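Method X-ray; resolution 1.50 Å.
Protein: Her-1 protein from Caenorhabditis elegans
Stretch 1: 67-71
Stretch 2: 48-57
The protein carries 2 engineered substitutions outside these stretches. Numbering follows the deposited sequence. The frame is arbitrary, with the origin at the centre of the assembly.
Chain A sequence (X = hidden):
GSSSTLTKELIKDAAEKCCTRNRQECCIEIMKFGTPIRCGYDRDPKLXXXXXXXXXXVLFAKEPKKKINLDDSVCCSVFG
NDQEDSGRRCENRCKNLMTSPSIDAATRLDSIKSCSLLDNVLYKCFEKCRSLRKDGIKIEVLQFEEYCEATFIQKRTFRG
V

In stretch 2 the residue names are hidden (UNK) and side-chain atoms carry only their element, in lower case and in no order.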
# COMPACT_ATOMS: atom_id res chain seq x y z
N LYS A 67 9.28 4.02 -0.05
CA LYS A 67 7.92 4.42 0.29
C LYS A 67 6.98 4.41 -0.91
O LYS A 67 7.42 4.59 -2.06
CB LYS A 67 7.91 5.84 0.89
CG LYS A 67 8.72 5.99 2.15
CD LYS A 67 8.46 7.30 2.89
CE LYS A 67 9.05 8.48 2.18
NZ LYS A 67 9.04 9.70 3.08
N ILE A 68 5.69 4.19 -0.65
CA ILE A 68 4.67 4.26 -1.69
C ILE A 68 3.52 5.07 -1.14
O ILE A 68 3.05 4.82 -0.02
CB ILE A 68 4.15 2.87 -2.11
CG1 ILE A 68 5.25 2.15 -2.90
CG2 ILE A 68 2.90 3.04 -3.02
CD1 ILE A 68 4.91 0.72 -3.22
N ASN A 69 3.06 6.05 -1.92
CA ASN A 69 1.97 6.90 -1.49
C ASN A 69 0.71 6.06 -1.21
O ASN A 69 0.32 5.22 -2.02
CB ASN A 69 1.67 7.94 -2.58
CG ASN A 69 0.82 9.09 -2.07
OD1 ASN A 69 1.28 10.24 -1.98
ND2 ASN A 69 -0.42 8.80 -1.74
N LEU A 70 0.10 6.27 -0.05
CA LEU A 70 -1.10 5.53 0.30
C LEU A 70 -2.20 5.58 -0.76
O LEU A 70 -2.91 4.59 -0.97
CB LEU A 70 -1.66 6.03 1.64
CG LEU A 70 -2.90 5.30 2.17
CD1 LEU A 70 -2.61 3.81 2.40
CD2 LEU A 70 -3.33 5.98 3.48
N ASP A 71 -2.33 6.72 -1.45
CA ASP A 71 -3.35 6.88 -2.48
C ASP A 71 -3.21 5.91 -3.64
O ASP A 71 -4.19 5.63 -4.32
CB ASP A 71 -3.37 8.30 -3.04
CG ASP A 71 -3.69 9.35 -2.00
OD1 ASP A 71 -4.58 9.09 -1.15
OD2 ASP A 71 -3.07 10.43 -2.04
N UNK A 48 -6.10 6.05 10.31
CA UNK A 48 -5.20 4.95 9.93
C UNK A 48 -4.31 5.39 8.77
O UNK A 48 -3.12 5.02 8.69
c UNK A 48 -6.17 3.84 9.52
c UNK A 48 -7.51 5.59 10.36
c UNK A 48 -7.35 4.09 10.38
N UNK A 49 -4.89 6.14 7.85
CA UNK A 49 -4.14 6.64 6.71
C UNK A 49 -3.01 7.56 7.13
O UNK A 49 -1.90 7.49 6.58
N UNK A 50 -3.27 8.43 8.10
CA UNK A 50 -2.20 9.31 8.56
C UNK A 50 -1.14 8.54 9.33
O UNK A 50 0.07 8.83 9.21
o UNK A 50 -6.39 13.41 6.02
c UNK A 50 -5.53 12.72 6.84
c UNK A 50 -2.81 10.47 9.36
c UNK A 50 -3.42 11.61 7.18
c UNK A 50 -3.76 11.29 8.50
c UNK A 50 -5.89 12.41 8.14
c UNK A 50 -4.30 12.32 6.35
c UNK A 50 -5.00 11.70 8.97
N UNK A 51 -1.55 7.53 10.09
CA UNK A 51 -0.59 6.70 10.80
C UNK A 51 0.29 5.97 9.79
O UNK A 51 1.49 5.79 9.99
c UNK A 51 -1.30 5.71 11.73
c UNK A 51 -0.30 4.74 12.39
c UNK A 51 -2.10 6.49 12.77
N UNK A 52 -0.31 5.53 8.69
CA UNK A 52 0.47 4.85 7.65
C UNK A 52 1.59 5.75 7.14
O UNK A 52 2.74 5.32 6.97
c UNK A 52 0.32 2.67 4.85
c UNK A 52 1.45 3.22 2.77
c UNK A 52 1.38 4.57 3.11
c UNK A 52 0.78 4.96 4.30
o UNK A 52 2.01 2.83 1.57
c UNK A 52 0.92 2.26 3.61
c UNK A 52 -0.45 4.47 6.49
c UNK A 52 0.23 4.02 5.19
N UNK A 53 1.24 7.01 6.90
CA UNK A 53 2.23 7.95 6.38
C UNK A 53 3.32 8.23 7.40
O UNK A 53 4.50 8.29 7.06
c UNK A 53 1.52 9.24 5.96
c UNK A 53 -1.11 9.94 3.24
n UNK A 53 -1.79 11.17 2.74
c UNK A 53 -0.19 10.23 4.42
c UNK A 53 0.53 8.98 4.84
N UNK A 54 2.92 8.37 8.66
CA UNK A 54 3.89 8.61 9.73
C UNK A 54 4.85 7.40 9.82
O UNK A 54 6.08 7.56 9.88
c UNK A 54 3.13 8.83 11.04
s UNK A 54 4.15 9.23 12.48
N UNK A 55 4.30 6.18 9.84
CA UNK A 55 5.15 5.00 9.93
C UNK A 55 6.11 4.90 8.75
O UNK A 55 7.29 4.61 8.92
c UNK A 55 4.41 3.52 12.57
c UNK A 55 2.63 2.35 11.26
c UNK A 55 4.30 3.72 10.05
c UNK A 55 3.50 3.62 11.35
N UNK A 56 5.62 5.12 7.54
CA UNK A 56 6.50 5.05 6.37
C UNK A 56 7.66 6.05 6.47
O UNK A 56 8.80 5.73 6.15
c UNK A 56 5.70 5.33 5.10
o UNK A 56 5.14 4.45 2.34
c UNK A 56 5.11 3.68 3.30
c UNK A 56 4.79 4.19 4.70
n UNK A 56 5.35 2.38 3.18
N UNK A 57 7.33 7.25 6.94
CA UNK A 57 8.33 8.30 7.07
C UNK A 57 9.41 7.93 8.09
O UNK A 57 10.58 8.28 7.90
c UNK A 57 6.99 10.30 6.22
n UNK A 57 7.07 9.66 5.06
c UNK A 57 7.66 9.64 7.43
o UNK A 57 6.39 11.39 6.35

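Position 48 carries three carbons that close a ring onto its own backbone nitrogen, and none of them approaches stretch 1; this is Pro 48. Position 49 has no side-chain atoms at all, and its CA lies 3.4 Å from Leu 70 CD2. It is Gly 49, and the bare backbone matters here, because an ideal CB would sit a tight 3.2 Å from that same methyl. At position 50 one carbon leads to a six-carbon ring bearing an oxygen, which identifies Tyr 50; its side chain makes no contact with stretch 1. Position 51 holds three carbons forked at the first, out of reach of the other stretch and buried: Val 51.

Position 52 again shows one carbon, a six-carbon ring and a terminal oxygen, but here the CA-to-CB bond points toward stretch 1. Its oxygen lies 2.8 Å from Ile 68 O, and Leu 70 CD1 sits over one ring face. The residue is Tyr 52. At position 53 four carbons run in a row to a nitrogen in a fully extended chain, whose last carbon comes within 4.3 Å of Leu 70 CB; this is Lys 53, and that carbon is CE. Position 54 has one carbon and a sulfur, out of reach of stretch 1, and is Cys 54, bonded covalently to a group elsewhere in the structure. Four carbons forked at the second mark position 55 as Leu 55, buried but out of reach of stretch 1.

Position 56 has three carbons, the third carrying one oxygen and one nitrogen. The oxygen lies 3.1 Å from Ile 68 N and 3.4 Å from Lys 67 CB, and the residue is Gln 56. Position 57 has one carbon fewer before its oxygen and nitrogen, and its amide end approaches the Lys 67 amine; this is Asn 57.

Both backbone polar groups of Ile 68 are engaged by side chains one helical turn apart: Tyr 52 OH donates to Ile 68 O at 2.8 Å, while Ile 68 N donates to Gln 56 OE1 at 3.1 Å with an angle of 154°. The loop is thus held through its main chain, and the end of the Ile 68 side chain leads away from the helix. Leu 70 supplies the apolar part: its CD1 lies 3.8 Å from the Tyr 52 ring centroid and only 4° off the normal, a CH-pi contact, while CD2 packs against Gly 49.

Stretch 2 48-57: PGYVYKCLQN
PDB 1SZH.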